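Long-range contacts in peroxiredoxin HYR1 (Saccharomyces cerevisiae, PDB 3CMI), which reduces hydroperoxides at the expense of thioredoxin and, as a sensor of peroxide stress, oxidises and so activates the transcription factor YAP1: residues 10-15 against 25-30; 120-125 against 146-151; 15-20 against 112-117. All coordinates share one frame; numbering follows the deposited sequence.

Contact 1 (10-15 against 25-30); sequences SEFYKL and FPFDQL
Phe12, Tyr13 and Leu15 meet Phe27 and Leu30 where two short turns of the N-terminal region, ahead of strand 34-41, pack together. One backbone bond ties them: Phe27 N gives its hydrogen to Leu15 O at 2.8 Å, nearly straight (165°) and almost in line with the carbonyl. Phe27 then lies across Phe12. Phe12 CG, anti to its backbone N (chi1 -179°), starts the ring beside the carbonyl carbon; Phe27 CD2 sits over one face of that ring, toward the rim and 3.5 Å from Phe12 CZ, the planes inclined at 48° in an oblique pairing. Leu30 CD2 reaches the same Phe12 CZ at 3.9 Å and also lies over one face of the Phe27 ring. From the last residue of 10-15, Leu15 CB closes on Phe27 CD2 at 3.7 Å. Tyr13 works differently: its ring edge, at CD1, comes 3.2 Å from Phe27 O, which also accepts from Leu30 N within the 3-10 turn 27-30. Ile37 of strand 34-41 touches both phenylalanines, and Phe117 of helix 113-121 touches Phe12 and Leu15. Two bonded turns packed on sheet and helix are consistent with the N-terminal region of glutathione peroxidases, which have a thioredoxin-like fold.

Contact 2 (120-125 against 146-151); sequences SQKSGM and VYERYS
Arg149 and Lys122 make the polar centre of this surface contact. Arg149 NH1 donates to Lys122 O at 2.9 Å with an N-H...O angle of 161°, approaching in the carbonyl plane on a lone pair, while the oxygen lies close to the guanidinium plane. The arginine reaches that far because its chain is extended from CG to NE, CG standing anti to the backbone N (chi1 180°). Nearer the backbone, Arg149 CB rests on Lys122 CB at 3.9 Å. The lysine bends at chi2 (72°) and its aliphatic part runs over the strand: CE is 3.3 Å from Tyr147 O and CG 3.6 Å from Glu148 OE2. Its ammonium does not touch the carboxylate, since Lys122 NZ and Glu148 OE2 stay 5.0 Å apart, although the opposite charges would probably still attract. Beside this polar group, Gln121 CB packs obliquely on Val146 CG2 at 3.7 Å.

The strand is 146-150, an outermost strand of the mixed sheet, and the other segment is the C-terminal end of helix 113-121 with the loop that follows, so the contact lays the helix end on the sheet edge. Tyr147 and Glu148 both face Leu139 of strand 137-140, a classic beta bulge. The bulge is accompanied by a bond within the strand: Arg149 N donates to Glu148 OE2 at 2.8 Å, on the lone pair away from the other oxygen, which holds the carboxylate beside Lys122 CG.

Farther out, Arg149 NH2 forms a salt bridge with Glu136 and a hydrogen bond to Arg129 O; with the bond to Lys122 O, these should restrict the guanidinium's rotation. Ser123 OG, near Arg149 NH1, is hydrogen-bonded to Lys119 O in the last turn of the helix, while Val146 also rests on Phe117 and Leu118.

Contact 3 (15-20 against 112-117); sequences LAPVDK and DPVYKF
Leu15 and Val114 cross obliquely, and Pro17 crosses Val114 at about a right angle; both meet the same methyl of Val114. That methyl is CG2, which stands anti to the carbonyl carbon and beside the backbone N, while CG1 is anti to the N (chi1 167°). Leu15 CG meets Val114 CG2 at 3.8 Å, and Pro17 reaches the same methyl with its ring: CD lies 3.9 Å from Val114 CG2, and CB and CG come about as near. The pyrrolidine therefore lies against the methyl with three of its carbons, whereas the leucine touches it with its branch point and sends its two methyls beyond. Of these, Leu15 CD2 reaches Phe117 CD2, 3.8 Å away, the two side chains again crossing obliquely. Leu15 CD1 turns instead toward the helix backbone, 4.2 Å from Pro113 O.

Val114 and Phe117 are three residues apart, so they occupy neighbouring turns on one side of helix 113-121, and Leu15 bridges them. The helix begins at this spot. Asp112 is its N-cap, with OD2 accepting from Val114 N at 3.0 Å and an N-H...O angle of 163°, the donor 31° out of the carboxylate plane. The capping bond helps hold the first turn, which carries the shared methyl.

Around the contact, Phe70 of strand 65-72 touches both Pro17 and Val114, and Phe27 also touches Pro17. Across the segments only aliphatic and aromatic carbon meets aliphatic carbon at close range, so cohesion here rests on shape and dispersion, and on the exclusion of water from four buried residues.

Contacts 1 and 3 are neighbours on one side of the chain's centre and share Leu15: the N-terminal region folds on itself in contact 1, and its continuation meets the start of helix 113-121 in contact 3. Contact 3 is buried and apolar; contact 1, partly buried, adds one backbone hydrogen bond to its aromatic packing. Contact 2 lies about 17 Å (between centres) from contact 3, at the other end of the same helix, where it meets an outermost strand, 146-150, at the surface; it mixes one arginine-to-carbonyl bond with aliphatic packing near charged groups. Phe117 connects all three, touching Phe12, Leu15 and Val146, so one helix ties the N-terminal region to the sheet edge.

Contact 1 (10-15 against 25-30)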
# COMPACT_ATOMS: atom_id res chain seq x y z
N SER A 10 7.97 -12.92 9.04
CA SER A 10 6.53 -12.66 8.77
C SER A 10 6.14 -13.09 7.35
O SER A 10 6.99 -13.15 6.46
CB SER A 10 6.19 -11.18 8.97
OG SER A 10 6.84 -10.37 8.01
N GLU A 11 4.85 -13.39 7.16
CA GLU A 11 4.30 -13.79 5.86
C GLU A 11 4.41 -12.65 4.85
O GLU A 11 4.46 -12.88 3.64
CB GLU A 11 2.84 -14.22 6.02
CG GLU A 11 2.31 -15.07 4.86
CD GLU A 11 0.81 -15.36 4.96
OE1 GLU A 11 0.11 -15.19 3.94
OE2 GLU A 11 0.33 -15.75 6.05
N PHE A 12 4.46 -11.42 5.36
CA PHE A 12 4.59 -10.21 4.55
C PHE A 12 5.84 -10.22 3.67
O PHE A 12 5.79 -9.81 2.51
CB PHE A 12 4.60 -8.97 5.46
CG PHE A 12 4.72 -7.67 4.72
CD1 PHE A 12 3.63 -7.14 4.04
CD2 PHE A 12 5.93 -6.98 4.71
CE1 PHE A 12 3.74 -5.93 3.36
CE2 PHE A 12 6.05 -5.78 4.03
CZ PHE A 12 4.96 -5.25 3.35
N TYR A 13 6.97 -10.68 4.21
CA TYR A 13 8.23 -10.66 3.49
C TYR A 13 8.34 -11.78 2.46
O TYR A 13 9.24 -11.77 1.62
CB TYR A 13 9.42 -10.68 4.45
CG TYR A 13 9.50 -9.47 5.37
CD1 TYR A 13 9.35 -8.18 4.86
CD2 TYR A 13 9.73 -9.62 6.73
CE1 TYR A 13 9.42 -7.06 5.70
CE2 TYR A 13 9.81 -8.52 7.58
CZ TYR A 13 9.65 -7.24 7.05
OH TYR A 13 9.73 -6.15 7.88
N LYS A 14 7.41 -12.74 2.53
CA LYS A 14 7.32 -13.84 1.57
C LYS A 14 6.66 -13.41 0.26
O LYS A 14 6.83 -14.07 -0.77
CB LYS A 14 6.55 -15.01 2.18
CG LYS A 14 7.34 -15.86 3.17
CD LYS A 14 6.40 -16.62 4.10
CE LYS A 14 7.15 -17.55 5.05
NZ LYS A 14 7.36 -18.90 4.45
N LEU A 15 5.92 -12.31 0.31
CA LEU A 15 5.20 -11.76 -0.84
C LEU A 15 6.15 -11.27 -1.94
O LEU A 15 7.16 -10.63 -1.65
CB LEU A 15 4.32 -10.59 -0.40
CG LEU A 15 2.86 -10.77 0.04
CD1 LEU A 15 2.43 -12.21 0.33
CD2 LEU A 15 2.54 -9.84 1.22
N PHE A 25 8.90 -8.40 -7.57
CA PHE A 25 9.25 -7.39 -6.60
C PHE A 25 9.15 -8.01 -5.21
O PHE A 25 8.09 -7.95 -4.57
CB PHE A 25 8.35 -6.16 -6.74
CG PHE A 25 8.78 -4.99 -5.88
CD1 PHE A 25 9.76 -4.11 -6.33
CD2 PHE A 25 8.21 -4.79 -4.62
CE1 PHE A 25 10.16 -3.03 -5.54
CE2 PHE A 25 8.61 -3.72 -3.83
CZ PHE A 25 9.59 -2.84 -4.29
N PRO A 26 10.24 -8.62 -4.73
CA PRO A 26 10.17 -9.35 -3.46
C PRO A 26 10.09 -8.41 -2.26
O PRO A 26 10.87 -7.47 -2.15
CB PRO A 26 11.47 -10.17 -3.45
CG PRO A 26 12.41 -9.42 -4.32
CD PRO A 26 11.59 -8.65 -5.32
N PHE A 27 9.14 -8.67 -1.37
CA PHE A 27 8.92 -7.81 -0.20
C PHE A 27 10.00 -7.96 0.88
O PHE A 27 10.00 -7.21 1.86
CB PHE A 27 7.53 -8.06 0.40
CG PHE A 27 6.43 -7.25 -0.25
CD1 PHE A 27 6.57 -6.69 -1.52
CD2 PHE A 27 5.21 -7.09 0.41
CE1 PHE A 27 5.54 -5.96 -2.10
CE2 PHE A 27 4.17 -6.37 -0.17
CZ PHE A 27 4.33 -5.80 -1.42
N ASP A 28 10.91 -8.91 0.71
CA ASP A 28 12.00 -9.06 1.67
C ASP A 28 12.95 -7.86 1.65
O ASP A 28 13.62 -7.57 2.65
CB ASP A 28 12.75 -10.39 1.49
CG ASP A 28 13.55 -10.44 0.19
OD1 ASP A 28 14.56 -11.17 0.16
OD2 ASP A 28 13.16 -9.77 -0.78
N GLN A 29 12.99 -7.14 0.52
CA GLN A 29 13.76 -5.90 0.41
C GLN A 29 13.17 -4.79 1.28
O GLN A 29 13.80 -3.75 1.50
CB GLN A 29 13.83 -5.44 -1.05
CG GLN A 29 12.53 -4.84 -1.61
CD GLN A 29 12.56 -4.64 -3.11
OE1 GLN A 29 11.95 -5.41 -3.87
NE2 GLN A 29 13.27 -3.61 -3.55
N LEU A 30 11.96 -5.03 1.78
CA LEU A 30 11.21 -4.06 2.58
C LEU A 30 11.48 -4.18 4.09
O LEU A 30 10.90 -3.43 4.88
CB LEU A 30 9.71 -4.20 2.30
CG LEU A 30 9.01 -3.35 1.23
CD1 LEU A 30 9.88 -3.02 0.01
CD2 LEU A 30 7.70 -4.01 0.81

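Contact 2 (120-125 against 146-151)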
# COMPACT_ATOMS: atom_id res chain seq x y z
N SER A 120 -6.41 -10.28 5.58
CA SER A 120 -6.39 -11.26 6.68
C SER A 120 -5.87 -10.65 7.98
O SER A 120 -6.18 -11.13 9.07
CB SER A 120 -5.56 -12.48 6.32
OG SER A 120 -4.17 -12.20 6.41
N GLN A 121 -5.06 -9.59 7.85
CA GLN A 121 -4.50 -8.90 9.01
C GLN A 121 -5.39 -7.76 9.49
O GLN A 121 -5.49 -7.50 10.70
CB GLN A 121 -3.10 -8.35 8.70
CG GLN A 121 -2.08 -9.40 8.24
CD GLN A 121 -1.94 -10.54 9.22
OE1 GLN A 121 -2.32 -11.67 8.92
NE2 GLN A 121 -1.41 -10.25 10.40
N LYS A 122 -6.03 -7.07 8.55
CA LYS A 122 -6.85 -5.90 8.89
C LYS A 122 -8.14 -5.84 8.07
O LYS A 122 -8.14 -5.46 6.90
CB LYS A 122 -6.02 -4.61 8.77
CG LYS A 122 -6.01 -3.72 10.03
CD LYS A 122 -5.17 -4.32 11.17
CE LYS A 122 -5.13 -3.42 12.39
NZ LYS A 122 -4.66 -4.10 13.64
N SER A 123 -9.24 -6.25 8.70
CA SER A 123 -10.59 -6.12 8.14
C SER A 123 -11.55 -5.92 9.30
O SER A 123 -11.24 -6.31 10.43
CB SER A 123 -10.98 -7.39 7.37
OG SER A 123 -10.43 -7.40 6.07
N GLY A 124 -12.71 -5.34 9.03
CA GLY A 124 -13.77 -5.23 10.04
C GLY A 124 -14.19 -6.61 10.53
O GLY A 124 -14.05 -7.59 9.80
N MET A 125 -14.68 -6.68 11.76
CA MET A 125 -15.12 -7.95 12.36
C MET A 125 -16.32 -8.55 11.63
O MET A 125 -16.41 -9.78 11.46
CB MET A 125 -15.45 -7.77 13.85
CG MET A 125 -14.23 -7.52 14.74
SD MET A 125 -14.61 -7.43 16.50
CE MET A 125 -15.27 -9.07 16.82
N VAL A 146 1.20 -5.63 9.90
CA VAL A 146 0.24 -4.61 9.46
C VAL A 146 -0.28 -3.84 10.68
O VAL A 146 -0.84 -4.43 11.61
CB VAL A 146 -0.92 -5.22 8.64
CG1 VAL A 146 -1.80 -4.12 8.07
CG2 VAL A 146 -0.38 -6.12 7.51
N TYR A 147 -0.07 -2.53 10.66
CA TYR A 147 -0.44 -1.66 11.77
C TYR A 147 -1.90 -1.23 11.71
O TYR A 147 -2.61 -1.28 12.72
CB TYR A 147 0.47 -0.42 11.81
CG TYR A 147 0.15 0.54 12.94
CD1 TYR A 147 -0.56 1.71 12.70
CD2 TYR A 147 0.56 0.27 14.25
CE1 TYR A 147 -0.86 2.59 13.74
CE2 TYR A 147 0.27 1.15 15.29
CZ TYR A 147 -0.44 2.31 15.03
OH TYR A 147 -0.74 3.18 16.05
N GLU A 148 -2.34 -0.81 10.52
CA GLU A 148 -3.70 -0.31 10.33
C GLU A 148 -4.08 -0.16 8.86
O GLU A 148 -3.23 0.05 7.99
CB GLU A 148 -3.88 1.04 11.06
CG GLU A 148 -5.33 1.55 11.18
CD GLU A 148 -6.28 0.53 11.78
OE1 GLU A 148 -6.55 0.63 12.99
OE2 GLU A 148 -6.75 -0.39 11.06
N ARG A 149 -5.38 -0.29 8.61
CA ARG A 149 -6.00 -0.08 7.31
C ARG A 149 -6.80 1.22 7.34
O ARG A 149 -7.56 1.48 8.28
CB ARG A 149 -6.90 -1.28 7.00
CG ARG A 149 -7.64 -1.25 5.68
CD ARG A 149 -8.57 -2.45 5.64
NE ARG A 149 -9.37 -2.52 4.42
CZ ARG A 149 -9.98 -3.62 3.99
NH1 ARG A 149 -9.88 -4.75 4.66
NH2 ARG A 149 -10.70 -3.58 2.87
N TYR A 150 -6.64 2.04 6.30
CA TYR A 150 -7.31 3.34 6.23
C TYR A 150 -8.15 3.43 4.97
O TYR A 150 -7.79 2.89 3.93
CB TYR A 150 -6.27 4.47 6.23
CG TYR A 150 -5.34 4.43 7.41
CD1 TYR A 150 -4.12 3.75 7.34
CD2 TYR A 150 -5.67 5.06 8.61
CE1 TYR A 150 -3.26 3.71 8.43
CE2 TYR A 150 -4.82 5.02 9.71
CZ TYR A 150 -3.62 4.35 9.61
OH TYR A 150 -2.77 4.30 10.68
N SER A 151 -9.28 4.13 5.07
CA SER A 151 -10.20 4.25 3.94
C SER A 151 -9.64 5.14 2.83
O SER A 151 -8.68 5.88 3.02
CB SER A 151 -11.55 4.78 4.42
OG SER A 151 -11.42 6.11 4.87

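Contact 3 (15-20 against 112-117)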
# COMPACT_ATOMS: atom_id res chain seq x y z
N LEU A 15 5.92 -12.31 0.31
CA LEU A 15 5.20 -11.76 -0.84
C LEU A 15 6.15 -11.27 -1.94
O LEU A 15 7.16 -10.63 -1.65
CB LEU A 15 4.32 -10.59 -0.40
CG LEU A 15 2.86 -10.77 0.04
CD1 LEU A 15 2.43 -12.21 0.33
CD2 LEU A 15 2.54 -9.84 1.22
N ALA A 16 5.80 -11.58 -3.18
CA ALA A 16 6.56 -11.11 -4.33
C ALA A 16 5.63 -10.81 -5.51
O ALA A 16 5.55 -11.62 -6.45
CB ALA A 16 7.65 -12.12 -4.72
N PRO A 17 4.94 -9.66 -5.47
CA PRO A 17 4.08 -9.27 -6.59
C PRO A 17 4.90 -8.89 -7.82
O PRO A 17 6.07 -8.52 -7.70
CB PRO A 17 3.36 -8.03 -6.06
CG PRO A 17 4.32 -7.45 -5.07
CD PRO A 17 4.91 -8.65 -4.39
N VAL A 18 4.28 -8.98 -8.99
CA VAL A 18 4.94 -8.59 -10.24
C VAL A 18 4.98 -7.06 -10.33
O VAL A 18 3.98 -6.40 -10.07
CB VAL A 18 4.20 -9.18 -11.46
CG1 VAL A 18 4.91 -8.82 -12.74
CG2 VAL A 18 4.08 -10.70 -11.35
N ASP A 19 6.13 -6.49 -10.68
CA ASP A 19 6.24 -5.03 -10.79
C ASP A 19 5.76 -4.52 -12.15
O ASP A 19 5.29 -5.31 -12.99
CB ASP A 19 7.65 -4.52 -10.42
CG ASP A 19 8.70 -4.73 -11.52
OD1 ASP A 19 9.88 -4.38 -11.27
OD2 ASP A 19 8.38 -5.24 -12.62
N LYS A 20 5.86 -3.21 -12.35
CA LYS A 20 5.42 -2.53 -13.57
C LYS A 20 6.12 -3.05 -14.84
O LYS A 20 5.50 -3.12 -15.91
CB LYS A 20 5.65 -1.02 -13.43
CG LYS A 20 4.87 -0.14 -14.40
CD LYS A 20 5.33 1.32 -14.32
CE LYS A 20 6.64 1.54 -15.06
NZ LYS A 20 7.00 2.99 -15.18
N ASP A 112 -5.07 -10.62 -5.78
CA ASP A 112 -3.62 -10.81 -5.64
C ASP A 112 -3.28 -11.26 -4.23
O ASP A 112 -3.87 -10.75 -3.27
CB ASP A 112 -2.87 -9.52 -5.97
CG ASP A 112 -1.37 -9.73 -6.13
OD1 ASP A 112 -0.92 -10.05 -7.25
OD2 ASP A 112 -0.64 -9.57 -5.13
N PRO A 113 -2.35 -12.23 -4.09
CA PRO A 113 -1.85 -12.68 -2.79
C PRO A 113 -1.48 -11.57 -1.80
O PRO A 113 -1.63 -11.76 -0.59
CB PRO A 113 -0.62 -13.50 -3.16
CG PRO A 113 -0.99 -14.10 -4.48
CD PRO A 113 -1.73 -13.00 -5.19
N VAL A 114 -1.00 -10.42 -2.28
CA VAL A 114 -0.66 -9.30 -1.40
C VAL A 114 -1.91 -8.81 -0.69
O VAL A 114 -1.89 -8.53 0.51
CB VAL A 114 0.02 -8.12 -2.17
CG1 VAL A 114 0.09 -6.85 -1.32
CG2 VAL A 114 1.41 -8.52 -2.66
N TYR A 115 -3.01 -8.72 -1.44
CA TYR A 115 -4.26 -8.23 -0.89
C TYR A 115 -5.00 -9.28 -0.08
O TYR A 115 -5.71 -8.94 0.88
CB TYR A 115 -5.11 -7.56 -1.98
CG TYR A 115 -4.68 -6.12 -2.15
CD1 TYR A 115 -5.39 -5.08 -1.55
CD2 TYR A 115 -3.51 -5.80 -2.84
CE1 TYR A 115 -4.97 -3.76 -1.67
CE2 TYR A 115 -3.07 -4.48 -2.97
CZ TYR A 115 -3.81 -3.46 -2.39
OH TYR A 115 -3.39 -2.16 -2.51
N LYS A 116 -4.81 -10.55 -0.43
CA LYS A 116 -5.29 -11.65 0.41
C LYS A 116 -4.66 -11.53 1.80
O LYS A 116 -5.36 -11.55 2.81
CB LYS A 116 -4.98 -13.01 -0.22
CG LYS A 116 -5.69 -14.18 0.45
CD LYS A 116 -5.28 -15.51 -0.16
CE LYS A 116 -5.97 -16.67 0.52
NZ LYS A 116 -5.67 -17.98 -0.15
N PHE A 117 -3.33 -11.39 1.84
CA PHE A 117 -2.60 -11.27 3.10
C PHE A 117 -3.00 -10.03 3.91
O PHE A 117 -3.24 -10.13 5.11
CB PHE A 117 -1.08 -11.28 2.89
CG PHE A 117 -0.31 -10.85 4.10
CD1 PHE A 117 -0.13 -11.72 5.18
CD2 PHE A 117 0.22 -9.57 4.19
CE1 PHE A 117 0.57 -11.32 6.31
CE2 PHE A 117 0.92 -9.16 5.32
CZ PHE A 117 1.10 -10.04 6.38